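Long-range contacts in uncharacterized protein AF0587 (Archaeoglobus fulgidus DSM 4304, PDB 2Q07), which is the C-terminal part of a probable type 1 archaeosine synthase of tRNA modification, and probably binds RNA through its PUA domain: residues A[168-173]-A[187-192]; A[181-186]-A[223-228]; A[216-221]-A[293-298]; A[235-240]-A[265-270]. All blocks are in the same frame, centred on the assembly; numbering follows the deposited sequence.

Contact 1. Residues A[168-173]-A[187-192]; sequences LYRRIL and GKVAGR
Arg170 reaches from helix 168-181 to the edge strand 188-190 of the four-stranded antiparallel sheet of the pre-PUA region; segment 168-173 of this helix runs at 100° to the strand. Its CB lies 4.0 Å from Val189 CG2. CG stands anti to the backbone N, the chain bends at chi3 (-62°), and NE comes back beside the same methyl. At the tip, NH2 reaches Gly187 O at 3.0 Å, a weak bond with an N-H...O angle of only 123°. Gly187 has a positive phi, where a side chain would collide with the preceding carbonyl. The other methyl of Val189, CG1, touches both Tyr169 CB and Leu173 CD1, 3.8 Å from each; the two residues are one helical turn apart. An alanine here would take away both methyls and would probably loosen the packing of Tyr169, Leu173 and the Arg170 chain on the strand. Tyr169 also meets the ring of Tyr193, and Arg170 NE has a weak, long ion pair with Asp167. The contact is thus mainly apolar, formed near the surface, and the single bent bond from the charged guanidinium to a carbonyl is likely to add little directional hold.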
# COMPACT_ATOMS: atom_id res chain seq x y z
N LEU A 168 -10.32 -6.44 5.93
CA LEU A 168 -9.50 -5.83 4.89
C LEU A 168 -8.77 -4.56 5.35
O LEU A 168 -7.64 -4.32 4.94
CB LEU A 168 -10.38 -5.50 3.69
CG LEU A 168 -9.69 -4.83 2.49
CD1 LEU A 168 -8.66 -5.77 1.88
CD2 LEU A 168 -10.73 -4.47 1.46
N TYR A 169 -9.43 -3.76 6.18
CA TYR A 169 -8.86 -2.50 6.66
C TYR A 169 -7.57 -2.70 7.44
O TYR A 169 -6.64 -1.89 7.32
CB TYR A 169 -9.87 -1.74 7.53
CG TYR A 169 -11.05 -1.16 6.77
CD1 TYR A 169 -12.10 -0.55 7.45
CD2 TYR A 169 -11.11 -1.21 5.37
CE1 TYR A 169 -13.19 -0.00 6.76
CE2 TYR A 169 -12.19 -0.67 4.68
CZ TYR A 169 -13.23 -0.07 5.38
OH TYR A 169 -14.31 0.46 4.72
N ARG A 170 -7.51 -3.75 8.24
CA ARG A 170 -6.30 -4.05 9.01
C ARG A 170 -5.15 -4.49 8.09
O ARG A 170 -4.00 -4.11 8.31
CB ARG A 170 -6.61 -5.14 10.04
CG ARG A 170 -5.37 -5.80 10.66
CD ARG A 170 -5.77 -6.57 11.92
NE ARG A 170 -6.30 -5.64 12.92
CZ ARG A 170 -7.05 -6.00 13.95
NH1 ARG A 170 -7.36 -7.28 14.13
NH2 ARG A 170 -7.51 -5.08 14.79
N ARG A 171 -5.47 -5.27 7.06
CA ARG A 171 -4.44 -5.72 6.12
C ARG A 171 -3.83 -4.53 5.38
O ARG A 171 -2.62 -4.47 5.14
CB ARG A 171 -5.03 -6.70 5.09
CG ARG A 171 -4.70 -8.16 5.34
CD ARG A 171 -5.66 -8.78 6.32
NE ARG A 171 -5.30 -10.16 6.64
CZ ARG A 171 -6.15 -11.06 7.13
NH1 ARG A 171 -7.41 -10.73 7.36
NH2 ARG A 171 -5.74 -12.29 7.41
N ILE A 172 -4.68 -3.57 5.02
CA ILE A 172 -4.26 -2.36 4.32
C ILE A 172 -3.27 -1.56 5.17
O ILE A 172 -2.22 -1.15 4.69
CB ILE A 172 -5.47 -1.46 3.98
CG1 ILE A 172 -6.29 -2.08 2.85
CG2 ILE A 172 -5.01 -0.09 3.58
CD1 ILE A 172 -7.56 -1.30 2.52
N LEU A 173 -3.64 -1.32 6.42
CA LEU A 173 -2.80 -0.56 7.33
C LEU A 173 -1.50 -1.31 7.60
O LEU A 173 -0.43 -0.71 7.63
CB LEU A 173 -3.55 -0.27 8.64
CG LEU A 173 -4.70 0.75 8.59
CD1 LEU A 173 -5.38 0.80 9.96
CD2 LEU A 173 -4.16 2.13 8.21
N GLY A 187 -3.27 -3.17 16.89
CA GLY A 187 -4.08 -2.08 17.40
C GLY A 187 -5.49 -2.08 16.85
O GLY A 187 -5.85 -2.91 16.00
N LYS A 188 -6.29 -1.14 17.33
CA LYS A 188 -7.67 -1.00 16.91
C LYS A 188 -7.71 -0.17 15.62
O LYS A 188 -7.04 0.86 15.51
CB LYS A 188 -8.47 -0.31 18.02
CG LYS A 188 -9.97 -0.23 17.79
CD LYS A 188 -10.67 0.44 18.97
CE LYS A 188 -10.42 -0.31 20.27
NZ LYS A 188 -11.09 0.34 21.45
N VAL A 189 -8.47 -0.65 14.65
CA VAL A 189 -8.60 0.04 13.37
C VAL A 189 -9.81 0.96 13.50
O VAL A 189 -10.85 0.53 13.99
CB VAL A 189 -8.82 -0.98 12.23
CG1 VAL A 189 -8.90 -0.27 10.89
CG2 VAL A 189 -7.68 -2.00 12.24
N ALA A 190 -9.68 2.21 13.10
CA ALA A 190 -10.80 3.15 13.21
C ALA A 190 -10.87 4.15 12.07
O ALA A 190 -10.03 4.16 11.18
CB ALA A 190 -10.71 3.89 14.55
N GLY A 191 -11.90 5.00 12.11
CA GLY A 191 -12.08 6.01 11.09
C GLY A 191 -12.91 5.55 9.91
O GLY A 191 -13.21 4.36 9.77
N ARG A 192 -13.29 6.48 9.05
CA ARG A 192 -14.08 6.14 7.86
C ARG A 192 -13.16 6.11 6.64
O ARG A 192 -12.47 7.09 6.35
CB ARG A 192 -15.22 7.16 7.66
CG ARG A 192 -14.77 8.61 7.61
CD ARG A 192 -15.94 9.58 7.84
NE ARG A 192 -16.59 9.37 9.13
CZ ARG A 192 -17.45 10.22 9.69
NH1 ARG A 192 -17.77 11.36 9.08
NH2 ARG A 192 -18.00 9.94 10.86

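Contact 2. Residues A[181-186]-A[223-228]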
# COMPACT_ATOMS: atom_id res chain seq x y z
N PHE A 181 8.04 1.26 6.38
CA PHE A 181 9.05 1.01 7.40
C PHE A 181 9.55 -0.42 7.53
O PHE A 181 10.48 -0.68 8.30
CB PHE A 181 8.51 1.46 8.77
CG PHE A 181 7.90 2.82 8.75
CD1 PHE A 181 6.52 2.98 8.93
CD2 PHE A 181 8.68 3.95 8.56
CE1 PHE A 181 5.94 4.24 8.90
CE2 PHE A 181 8.11 5.23 8.53
CZ PHE A 181 6.73 5.37 8.70
N GLY A 182 8.94 -1.35 6.81
CA GLY A 182 9.39 -2.73 6.90
C GLY A 182 9.08 -3.33 8.25
O GLY A 182 9.82 -4.18 8.74
N ILE A 183 8.00 -2.87 8.88
CA ILE A 183 7.58 -3.41 10.18
C ILE A 183 6.06 -3.56 10.16
O ILE A 183 5.40 -3.19 9.18
CB ILE A 183 7.92 -2.46 11.38
CG1 ILE A 183 6.94 -1.28 11.42
CG2 ILE A 183 9.36 -1.96 11.28
CD1 ILE A 183 7.19 -0.31 12.57
N THR A 184 5.52 -4.09 11.25
CA THR A 184 4.08 -4.23 11.39
C THR A 184 3.72 -3.88 12.83
O THR A 184 4.60 -3.80 13.68
CB THR A 184 3.59 -5.65 11.06
OG1 THR A 184 2.16 -5.62 10.94
CG2 THR A 184 3.99 -6.64 12.15
N TRP A 185 2.44 -3.66 13.09
CA TRP A 185 2.00 -3.31 14.43
C TRP A 185 0.54 -3.69 14.62
O TRP A 185 -0.22 -3.79 13.66
CB TRP A 185 2.15 -1.81 14.68
CG TRP A 185 3.29 -1.43 15.57
CD1 TRP A 185 4.62 -1.42 15.25
CD2 TRP A 185 3.20 -0.98 16.92
NE1 TRP A 185 5.36 -0.98 16.33
CE2 TRP A 185 4.51 -0.70 17.36
CE3 TRP A 185 2.13 -0.78 17.80
CZ2 TRP A 185 4.79 -0.24 18.65
CZ3 TRP A 185 2.40 -0.32 19.07
CH2 TRP A 185 3.72 -0.05 19.49
N SER A 186 0.16 -3.88 15.88
CA SER A 186 -1.20 -4.25 16.22
C SER A 186 -1.96 -3.03 16.75
O SER A 186 -1.37 -1.99 17.04
CB SER A 186 -1.19 -5.34 17.29
OG SER A 186 -0.55 -4.87 18.46
N ALA A 223 9.21 5.64 18.28
CA ALA A 223 10.06 5.17 19.37
C ALA A 223 10.65 3.83 18.99
O ALA A 223 11.84 3.58 19.20
CB ALA A 223 9.24 5.04 20.66
N TYR A 224 9.82 2.96 18.43
CA TYR A 224 10.28 1.64 18.02
C TYR A 224 11.33 1.77 16.92
O TYR A 224 12.37 1.13 16.99
CB TYR A 224 9.11 0.80 17.51
CG TYR A 224 9.54 -0.56 17.03
CD1 TYR A 224 9.86 -1.58 17.93
CD2 TYR A 224 9.65 -0.84 15.66
CE1 TYR A 224 10.28 -2.83 17.49
CE2 TYR A 224 10.07 -2.09 15.21
CZ TYR A 224 10.38 -3.08 16.13
OH TYR A 224 10.78 -4.32 15.69
N LEU A 225 11.05 2.60 15.91
CA LEU A 225 11.99 2.80 14.80
C LEU A 225 13.33 3.38 15.30
O LEU A 225 14.40 3.02 14.81
CB LEU A 225 11.39 3.75 13.74
CG LEU A 225 10.12 3.31 12.99
CD1 LEU A 225 9.57 4.46 12.16
CD2 LEU A 225 10.44 2.12 12.11
N LEU A 226 13.25 4.28 16.28
CA LEU A 226 14.44 4.90 16.85
C LEU A 226 15.28 3.82 17.53
O LEU A 226 16.50 3.79 17.39
CB LEU A 226 14.04 5.97 17.87
CG LEU A 226 15.15 6.82 18.49
CD1 LEU A 226 15.94 7.50 17.38
CD2 LEU A 226 14.56 7.85 19.43
N GLU A 227 14.61 2.93 18.26
CA GLU A 227 15.26 1.82 18.95
C GLU A 227 16.04 0.95 17.98
O GLU A 227 17.24 0.70 18.16
CB GLU A 227 14.23 0.93 19.64
CG GLU A 227 13.81 1.35 21.02
CD GLU A 227 12.66 0.50 21.54
OE1 GLU A 227 12.78 -0.75 21.50
OE2 GLU A 227 11.64 1.08 21.97
N LYS A 228 15.35 0.48 16.94
CA LYS A 228 15.96 -0.38 15.94
C LYS A 228 16.86 0.41 15.00
O LYS A 228 17.36 -0.12 14.01
CB LYS A 228 14.87 -1.12 15.16
CG LYS A 228 13.90 -1.88 16.06
CD LYS A 228 14.65 -2.82 16.99
CE LYS A 228 13.70 -3.57 17.91
NZ LYS A 228 14.44 -4.38 18.92
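The Phe181 ring carries Leu225 CD1 over one face, a CH-pi contact 4.1 Å from the ring centroid and 26° off the normal, displaced toward the CD2 side. Over one face of the Tyr224 ring lies CG of Lys228, just after the helix; the Trp185 edge comes from the opposite side, and Ile183 CG2 sits at the ring edge, in plane, 4.0 Å from Tyr224 CE2. Trp185 and Tyr224 form a T-shaped pair, indole edge to phenol face, the five-membered ring and the phenol at 78° with centroids 5.8 Å apart; NE1 is the indole atom nearest the phenol, 4.3 Å from Tyr224 CG.

Ile183 joins the two aromatic ends. Its CG1 occupies the crowded position between backbone N and carbonyl carbon (chi1 76°), and CD1 reaches out to Tyr224 CD2 at 4.0 Å and Leu225 CD2 at 4.1 Å. The two Leu225 methyls have separate partners: CD1 lies over the Phe181 face, CD2 against Phe181 CB and Ile183 CD1.

Phe181 closes helix 168-181, and Gly182 follows with positive phi, turning the chain into the extended run that passes helix 219-227. Phe181 and Leu225 also meet Ile217, and they touch Val261 and Val263 of strand 261-265, so the pre-PUA and PUA parts share this core. The contact is essentially apolar and aromatic, so fit of shape probably counts for more than directed polar bonds.

Contact 3. Residues A[216-221]-A[293-298]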
# COMPACT_ATOMS: atom_id res chain seq x y z
N ASP A 216 1.03 8.38 8.50
CA ASP A 216 1.69 9.32 9.39
C ASP A 216 1.80 8.46 10.65
O ASP A 216 0.88 7.70 10.95
CB ASP A 216 0.80 10.54 9.68
CG ASP A 216 1.58 11.68 10.32
OD1 ASP A 216 2.72 11.42 10.77
OD2 ASP A 216 1.07 12.81 10.38
N ILE A 217 2.92 8.56 11.37
CA ILE A 217 3.11 7.76 12.58
C ILE A 217 3.29 8.64 13.81
O ILE A 217 3.71 9.79 13.70
CB ILE A 217 4.35 6.85 12.49
CG1 ILE A 217 5.60 7.71 12.23
CG2 ILE A 217 4.15 5.81 11.39
CD1 ILE A 217 6.91 6.94 12.28
N TYR A 218 3.00 8.08 14.99
CA TYR A 218 3.13 8.83 16.22
C TYR A 218 4.20 8.30 17.18
O TYR A 218 5.09 7.59 16.76
CB TYR A 218 1.75 8.97 16.87
CG TYR A 218 0.81 9.68 15.91
CD1 TYR A 218 0.05 8.96 14.99
CD2 TYR A 218 0.77 11.07 15.85
CE1 TYR A 218 -0.72 9.60 14.02
CE2 TYR A 218 0.00 11.73 14.88
CZ TYR A 218 -0.73 10.99 13.97
OH TYR A 218 -1.47 11.62 13.00
N GLU A 219 4.10 8.65 18.46
CA GLU A 219 5.13 8.28 19.44
C GLU A 219 5.66 6.85 19.58
O GLU A 219 6.86 6.62 19.46
CB GLU A 219 4.75 8.78 20.84
CG GLU A 219 5.98 9.03 21.72
CD GLU A 219 5.65 9.31 23.18
OE1 GLU A 219 4.61 9.95 23.45
OE2 GLU A 219 6.45 8.91 24.05
N LYS A 220 4.77 5.90 19.85
CA LYS A 220 5.17 4.51 20.04
C LYS A 220 5.92 3.91 18.86
O LYS A 220 6.94 3.24 19.04
CB LYS A 220 3.95 3.64 20.36
CG LYS A 220 2.77 4.42 20.93
CD LYS A 220 2.22 5.37 19.86
CE LYS A 220 1.19 6.32 20.40
NZ LYS A 220 0.92 7.35 19.36
N ILE A 221 5.42 4.15 17.65
CA ILE A 221 6.07 3.61 16.46
C ILE A 221 7.41 4.28 16.21
O ILE A 221 8.39 3.59 15.99
CB ILE A 221 5.18 3.75 15.21
CG1 ILE A 221 3.91 2.92 15.39
CG2 ILE A 221 5.94 3.30 13.98
CD1 ILE A 221 3.04 2.80 14.16
N VAL A 293 9.64 19.03 9.64
CA VAL A 293 9.16 18.49 10.92
C VAL A 293 7.64 18.44 11.07
O VAL A 293 6.95 19.43 10.83
CB VAL A 293 9.75 19.30 12.10
CG1 VAL A 293 9.30 18.71 13.43
CG2 VAL A 293 11.25 19.32 12.00
N LYS A 294 7.13 17.28 11.47
CA LYS A 294 5.70 17.12 11.69
C LYS A 294 5.40 17.25 13.18
O LYS A 294 4.42 17.87 13.58
CB LYS A 294 5.20 15.77 11.17
CG LYS A 294 5.02 15.69 9.66
CD LYS A 294 4.06 14.56 9.25
CE LYS A 294 3.60 14.73 7.80
NZ LYS A 294 2.49 13.80 7.41
N ARG A 295 6.26 16.67 14.01
CA ARG A 295 6.04 16.73 15.45
C ARG A 295 7.26 16.22 16.22
O ARG A 295 8.17 15.62 15.64
CB ARG A 295 4.80 15.90 15.81
CG ARG A 295 5.00 14.38 15.68
CD ARG A 295 3.68 13.59 15.75
NE ARG A 295 3.01 13.51 14.46
CZ ARG A 295 2.23 14.45 13.94
NH1 ARG A 295 2.01 15.58 14.62
NH2 ARG A 295 1.70 14.28 12.74
N LYS A 296 7.26 16.47 17.52
CA LYS A 296 8.36 16.03 18.36
C LYS A 296 7.87 15.66 19.75
O LYS A 296 6.81 16.11 20.20
CB LYS A 296 9.44 17.12 18.44
CG LYS A 296 8.91 18.49 18.80
CD LYS A 296 10.05 19.49 18.89
CE LYS A 296 9.58 20.86 19.37
NZ LYS A 296 10.75 21.73 19.68
N PHE A 297 8.65 14.83 20.44
CA PHE A 297 8.30 14.39 21.77
C PHE A 297 9.43 14.69 22.77
O PHE A 297 10.61 14.52 22.46
CB PHE A 297 7.99 12.89 21.75
CG PHE A 297 7.27 12.44 20.50
CD1 PHE A 297 7.98 11.81 19.46
CD2 PHE A 297 5.91 12.68 20.33
CE1 PHE A 297 7.34 11.44 18.28
CE2 PHE A 297 5.26 12.30 19.14
CZ PHE A 297 5.98 11.68 18.11
N SER A 298 9.05 15.13 23.97
CA SER A 298 10.03 15.46 25.01
C SER A 298 10.42 14.24 25.82
O SER A 298 11.61 13.86 25.80
CB SER A 298 9.45 16.52 25.94
OG SER A 298 8.96 17.62 25.21
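Asp216 places CG anti to its backbone N, while Arg295 starts from the crowded position between N and carbonyl carbon (chi1 71°) and bends at chi3 (85°), so that carboxylate and guanidinium meet tip to tip. The arginine stands in a classic beta bulge of the PUA domain: Lys294 and Arg295 both face Val272 on the neighbouring strand and both point toward the end of strand 214-217.

A salt-bridge network results. Asp216 OD2 takes Arg295 NH2 at 2.9 Å and Lys294 NZ at 3.4 Å, both bonds weak in geometry. Lys294 arrives with an extended chain and has a second carboxylate partner in Asp209, so its ammonium is shared by two carboxylates. Two cations converging on the buried Asp216 would probably favour its ionised form.

The guanidinium is sandwiched: Tyr218 CE2 lies 3.3 Å above one face, toward its rim, and Lys294 CB lies over the opposite face, while Ile217 O approaches at the edge. Ring and guanidinium planes are tilted by 28°.

Further along, Tyr218 occupies the N-cap position of helix 219-227, and Phe297 packs against the helix start. Its ring also meets Phe270 of the adjacent strand. The pre-PUA strand-to-helix turn is thereby fastened to the last strand of the PUA domain by charge at one end and an aromatic ring at the other, where Glu219 CG rests over the Phe297 face, 3.9 Å from the centroid.

Contact 4. Residues A[235-240]-A[265-270]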
# COMPACT_ATOMS: atom_id res chain seq x y z
N ILE A 235 20.45 14.55 15.06
CA ILE A 235 20.58 15.98 14.84
C ILE A 235 21.30 16.72 15.98
O ILE A 235 21.55 16.17 17.05
CB ILE A 235 19.18 16.62 14.63
CG1 ILE A 235 18.37 16.52 15.93
CG2 ILE A 235 18.43 15.90 13.50
CD1 ILE A 235 17.08 17.30 15.89
N GLY A 236 21.61 17.99 15.73
CA GLY A 236 22.30 18.78 16.73
C GLY A 236 21.39 19.09 17.90
O GLY A 236 20.18 18.84 17.84
N ASP A 237 21.97 19.65 18.96
CA ASP A 237 21.23 20.02 20.15
C ASP A 237 20.63 21.42 20.06
O ASP A 237 21.03 22.33 20.81
CB ASP A 237 22.14 19.96 21.38
CG ASP A 237 22.11 18.60 22.06
OD1 ASP A 237 22.49 17.60 21.42
OD2 ASP A 237 21.71 18.55 23.24
N PHE A 238 19.68 21.60 19.16
CA PHE A 238 19.01 22.89 18.99
C PHE A 238 17.49 22.70 19.11
O PHE A 238 16.98 21.59 18.97
CB PHE A 238 19.37 23.48 17.62
CG PHE A 238 19.22 22.51 16.48
CD1 PHE A 238 17.98 22.29 15.89
CD2 PHE A 238 20.32 21.79 16.02
CE1 PHE A 238 17.85 21.37 14.85
CE2 PHE A 238 20.20 20.87 14.99
CZ PHE A 238 18.96 20.66 14.40
N GLU A 239 16.78 23.79 19.39
CA GLU A 239 15.33 23.76 19.53
C GLU A 239 14.73 23.53 18.15
O GLU A 239 14.88 24.37 17.27
CB GLU A 239 14.81 25.09 20.09
CG GLU A 239 15.53 25.61 21.33
CD GLU A 239 15.22 24.82 22.59
OE1 GLU A 239 14.02 24.74 22.96
OE2 GLU A 239 16.17 24.30 23.21
N VAL A 240 14.05 22.40 17.95
CA VAL A 240 13.46 22.12 16.64
C VAL A 240 12.18 22.92 16.42
O VAL A 240 11.30 22.95 17.28
CB VAL A 240 13.17 20.61 16.47
CG1 VAL A 240 12.49 20.37 15.12
CG2 VAL A 240 14.47 19.81 16.56
N HIS A 265 16.33 12.71 16.10
CA HIS A 265 16.55 12.69 17.55
C HIS A 265 17.89 13.29 18.01
O HIS A 265 18.85 13.37 17.24
CB HIS A 265 16.49 11.24 18.05
CG HIS A 265 17.63 10.39 17.56
ND1 HIS A 265 17.67 9.86 16.29
CD2 HIS A 265 18.81 10.05 18.15
CE1 HIS A 265 18.82 9.22 16.12
NE2 HIS A 265 19.52 9.32 17.23
N ASN A 266 17.92 13.73 19.26
CA ASN A 266 19.13 14.23 19.91
C ASN A 266 19.05 13.83 21.38
O ASN A 266 18.26 12.96 21.74
CB ASN A 266 19.32 15.75 19.76
CG ASN A 266 18.12 16.56 20.21
OD1 ASN A 266 17.47 16.24 21.20
ND2 ASN A 266 17.86 17.64 19.50
N SER A 267 19.85 14.45 22.24
CA SER A 267 19.85 14.08 23.66
C SER A 267 18.62 14.48 24.47
O SER A 267 18.45 14.02 25.60
CB SER A 267 21.10 14.66 24.34
OG SER A 267 20.99 16.07 24.45
N ARG A 268 17.75 15.32 23.91
CA ARG A 268 16.57 15.75 24.66
C ARG A 268 15.23 15.40 24.01
O ARG A 268 14.21 15.36 24.69
CB ARG A 268 16.62 17.25 24.91
CG ARG A 268 16.40 18.09 23.67
CD ARG A 268 15.95 19.51 24.00
NE ARG A 268 16.96 20.29 24.71
CZ ARG A 268 16.80 21.56 25.07
NH1 ARG A 268 15.67 22.19 24.78
NH2 ARG A 268 17.76 22.20 25.72
N ILE A 269 15.23 15.17 22.70
CA ILE A 269 13.98 14.85 22.02
C ILE A 269 14.15 13.96 20.80
O ILE A 269 15.27 13.70 20.33
CB ILE A 269 13.26 16.13 21.50
CG1 ILE A 269 14.11 16.80 20.43
CG2 ILE A 269 13.01 17.11 22.63
CD1 ILE A 269 13.39 17.89 19.67
N PHE A 270 13.02 13.49 20.30
CA PHE A 270 12.98 12.72 19.08
C PHE A 270 11.66 13.11 18.45
O PHE A 270 10.74 13.55 19.14
CB PHE A 270 13.10 11.21 19.34
CG PHE A 270 11.91 10.58 20.00
CD1 PHE A 270 11.01 9.82 19.25
CD2 PHE A 270 11.74 10.66 21.37
CE1 PHE A 270 9.96 9.15 19.86
CE2 PHE A 270 10.69 10.00 22.00
CZ PHE A 270 9.80 9.24 21.25
O HOH W 1 16.18 19.52 20.87
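Asn266 points its side chain across to the loop 235-240, and its two amide atoms work in opposite directions in this pair of PUA-domain loops. CG takes the crowded position between backbone N and carbonyl carbon (chi1 54°), with OD1 directed to its own turn and ND2 to the other loop. OD1 closes an Asx turn with Arg268 N and an Asx motif with Ile269 N, both at 2.9 Å and both in the carbonyl plane. ND2 donates to Gly236 O at 3.1 Å, reaching that oxygen from above its carbonyl plane. A water linking ND2 to Phe238 O adds a second bond, and Ile235 CD1 packs beside the amide nitrogen. An alanine here would lack both amide atoms, so the turn 266-269 and its tie to the facing loop would probably be loosened.

Next to this amide, strands 232-235 and 261-265 are joined where they end by Ile235 N donating to His265 O, 3.0 Å and nearly straight at 167°. Asp237, at the centre of an inverse gamma turn, presents the syn lone pair of OD2 to Ser267 OG at 2.9 Å. Further round, Glu239 bends at chi2 and crosses Arg268 obliquely: Glu239 OE2 meets Arg268 NH1 at 2.7 Å, a salt bridge among exposed side chains with the carboxylate and guanidinium planes 79° apart.

An apolar contact completes the pair: Val240 leans on Val293 and Ile269 on the chain of Lys296, and between the two loops Val240 CG2 meets Ile269 CD1 at 3.8 Å.

Overall arrangement
The four contacts run from the pre-PUA region into the PUA domain. Contacts 1 and 2 follow each other along helix 168-181 and the segment after it, their centres about 17 Å apart. Contacts 2 and 3 share helix 219-227 and touch directly, Phe181 CE1 lying 3.4 Å from Ile217 CG2. Contact 3 joins the pre-PUA region to the PUA domain, and contact 4, nested inside the loop it closes, meets it through strand pairing of Phe297 N with Phe270 O at 2.8 Å. Leu226, on the helix of contact 2, also packs on His265 and Phe270 of contact 4. Contacts 1 and 4 are farthest apart, their centres about 33 Å from each other.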